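Local coordinates for protein ditrans,polycis-undecaprenyl-diphosphate synthase ((2E,6E)-farnesyl-diphosphate specific) (Acinetobacter baumannii, PDB 6ACS) that probably condenses isopentenyl diphosphate units onto farnesyl diphosphate to make undecaprenyl diphosphate, the precursor of the lipid carrier for bacterial cell wall synthesis, at residues Asp182-Thr187 with Trp199-Ala204. Residues are numbered along the deposited sequence; the frame is centred on the assembly and turned at random.
Sequences DLLIRT and WQAAYA
L184 meets A201 and A204 where strand 183-186 of the parallel sheet of this cis-prenyltransferase fold lies against the loop that returns the chain to strand 205-208, outermost on that side within the chain. That loop makes two type I beta turns that share A201 and A202, W199-A202 and A201-A204; the second is closed by the bond from A204 N to A201 O, 3.0 Å long.

The apolar part is small and buried. With CG anti to the backbone N (chi1 -176°), the L184 side chain extends to the loop, where its methyl CD1 lies 4.1 Å from A201 CB. Nearer the backbone, L184 CB faces A204 CB at 4.4 Å. Alanine suits both loop positions: its short methyl lets the turn backbone come close to the strand while still giving the branched leucine an apolar partner. The L184 side chain also packs on L206 and lies close to I193, a predicted substrate-binding residue.

No direct hydrogen bond joins the two segments. Instead, D182 O accepts a CA-H...O contact from A204 CA (3.6 Å, 130° at the hydrogen), as the chain approaches the start of the neighbouring strand. There the regular pairing takes over: backbone hydrogen bonds pair D182 and L183 with H12 on one side, and D182 and L184 with E205 on the other. The side chain of D182 leaves its backbone away from the loop, and its carboxylate is bound by Q241 and the backbone N of Q11.

Y203 O accepts a hydrogen bond from R192 of the second subunit, which ties the turn to the dimer interface. One water also lies between the segments, within hydrogen-bonding distance of both D182 O (2.9 Å) and Y203 O (3.0 Å).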
loop_
_atom_site.group_PDB
_atom_site.type_symbol
_atom_site.label_atom_id
_atom_site.label_comp_id
_atom_site.label_asym_id
_atom_site.label_seq_id
_atom_site.Cartn_x
_atom_site.Cartn_y
_atom_site.Cartn_z
ATOM N N ASP B 182 -0.074 -8.512 7.993
ATOM C CA ASP B 182 0.747 -7.945 9.059
ATOM C C ASP B 182 2.196 -7.803 8.660
ATOM O O ASP B 182 2.899 -6.899 9.159
ATOM C CB ASP B 182 0.727 -8.847 10.295
ATOM C CG ASP B 182 -0.615 -8.964 10.902
ATOM O OD1 ASP B 182 -1.285 -7.927 11.092
ATOM O OD2 ASP B 182 -0.997 -10.100 11.200
ATOM N N LEU B 183 2.674 -8.739 7.845
ATOM C CA LEU B 183 4.075 -8.735 7.453
ATOM C C LEU B 183 4.163 -9.051 5.973
ATOM O O LEU B 183 3.654 -10.086 5.540
ATOM C CB LEU B 183 4.857 -9.786 8.244
ATOM C CG LEU B 183 6.296 -10.032 7.776
ATOM C CD1 LEU B 183 7.179 -8.778 7.955
ATOM C CD2 LEU B 183 6.885 -11.204 8.578
ATOM N N LEU B 184 4.836 -8.193 5.209
ATOM C CA LEU B 184 5.061 -8.454 3.793
ATOM C C LEU B 184 6.564 -8.518 3.577
ATOM O O LEU B 184 7.268 -7.551 3.863
ATOM C CB LEU B 184 4.411 -7.376 2.920
ATOM C CG LEU B 184 4.486 -7.561 1.395
ATOM C CD1 LEU B 184 3.323 -6.791 0.753
ATOM C CD2 LEU B 184 5.814 -7.101 0.835
ATOM N N ILE B 185 7.040 -9.634 3.026
ATOM C CA ILE B 185 8.455 -9.866 2.742
ATOM C C ILE B 185 8.663 -9.723 1.249
ATOM O O ILE B 185 7.934 -10.336 0.463
ATOM C CB ILE B 185 8.870 -11.278 3.186
ATOM C CG1 ILE B 185 8.776 -11.407 4.690
ATOM C CG2 ILE B 185 10.269 -11.661 2.660
ATOM C CD1 ILE B 185 8.770 -12.857 5.150
ATOM N N ARG B 186 9.687 -8.981 0.852
ATOM C CA ARG B 186 10.088 -8.983 -0.547
ATOM C C ARG B 186 11.554 -9.361 -0.657
ATOM O O ARG B 186 12.420 -8.663 -0.117
ATOM C CB ARG B 186 9.862 -7.643 -1.215
ATOM C CG ARG B 186 10.381 -7.764 -2.613
ATOM C CD ARG B 186 10.062 -6.646 -3.461
ATOM N NE ARG B 186 10.612 -6.904 -4.789
ATOM C CZ ARG B 186 10.149 -6.327 -5.882
ATOM N NH1 ARG B 186 9.147 -5.478 -5.781
ATOM N NH2 ARG B 186 10.699 -6.585 -7.061
ATOM N N THR B 187 11.828 -10.434 -1.399
ATOM C CA THR B 187 13.184 -10.876 -1.667
ATOM C C THR B 187 13.680 -10.237 -2.963
ATOM O O THR B 187 12.940 -9.548 -3.669
ATOM C CB THR B 187 13.236 -12.413 -1.746
ATOM O OG1 THR B 187 12.448 -12.866 -2.861
ATOM C CG2 THR B 187 12.650 -13.018 -0.479
ATOM N N TRP B 199 -4.296 -2.764 -0.961
ATOM C CA TRP B 199 -5.332 -2.559 0.048
ATOM C C TRP B 199 -5.027 -3.358 1.310
ATOM O O TRP B 199 -5.106 -2.834 2.430
ATOM C CB TRP B 199 -6.694 -2.949 -0.541
ATOM C CG TRP B 199 -7.873 -2.785 0.386
ATOM C CD1 TRP B 199 -8.313 -3.681 1.336
ATOM C CD2 TRP B 199 -8.777 -1.676 0.436
ATOM N NE1 TRP B 199 -9.428 -3.179 1.983
ATOM C CE2 TRP B 199 -9.736 -1.955 1.435
ATOM C CE3 TRP B 199 -8.874 -0.471 -0.279
ATOM C CZ2 TRP B 199 -10.768 -1.075 1.739
ATOM C CZ3 TRP B 199 -9.906 0.387 0.030
ATOM C CH2 TRP B 199 -10.825 0.093 1.026
ATOM N N GLN B 200 -4.670 -4.638 1.140
ATOM C CA GLN B 200 -4.580 -5.569 2.255
ATOM C C GLN B 200 -3.331 -5.349 3.097
ATOM O O GLN B 200 -3.298 -5.769 4.259
ATOM C CB GLN B 200 -4.589 -7.008 1.731
ATOM C CG GLN B 200 -5.845 -7.376 0.894
ATOM C CD GLN B 200 -5.712 -7.118 -0.612
ATOM O OE1 GLN B 200 -4.938 -6.275 -1.059
ATOM N NE2 GLN B 200 -6.487 -7.853 -1.393
ATOM N N ALA B 201 -2.326 -4.687 2.547
ATOM C CA ALA B 201 -1.074 -4.462 3.263
ATOM C C ALA B 201 -0.928 -3.015 3.713
ATOM O O ALA B 201 0.194 -2.562 3.990
ATOM C CB ALA B 201 0.108 -4.886 2.389
ATOM N N ALA B 202 -2.050 -2.300 3.852
ATOM C CA ALA B 202 -1.997 -0.878 4.181
ATOM C C ALA B 202 -1.232 -0.610 5.461
ATOM O O ALA B 202 -0.624 0.460 5.600
ATOM C CB ALA B 202 -3.398 -0.305 4.340
ATOM N N TYR B 203 -1.281 -1.541 6.419
ATOM C CA TYR B 203 -0.559 -1.378 7.679
ATOM C C TYR B 203 0.501 -2.461 7.900
ATOM O O TYR B 203 1.002 -2.607 9.028
ATOM C CB TYR B 203 -1.530 -1.349 8.852
ATOM C CG TYR B 203 -2.415 -0.126 8.859
ATOM C CD1 TYR B 203 -1.938 1.095 9.310
ATOM C CD2 TYR B 203 -3.723 -0.197 8.403
ATOM C CE1 TYR B 203 -2.759 2.222 9.328
ATOM C CE2 TYR B 203 -4.540 0.918 8.415
ATOM C CZ TYR B 203 -4.057 2.112 8.882
ATOM O OH TYR B 203 -4.881 3.210 8.886
ATOM N N ALA B 204 0.871 -3.202 6.857
ATOM C CA ALA B 204 1.861 -4.267 7.010
ATOM C C ALA B 204 3.249 -3.713 7.310
ATOM O O ALA B 204 3.669 -2.694 6.741
ATOM C CB ALA B 204 1.947 -5.118 5.739
HETATM O O HOH W 1 1.783 -4.841 10.949
#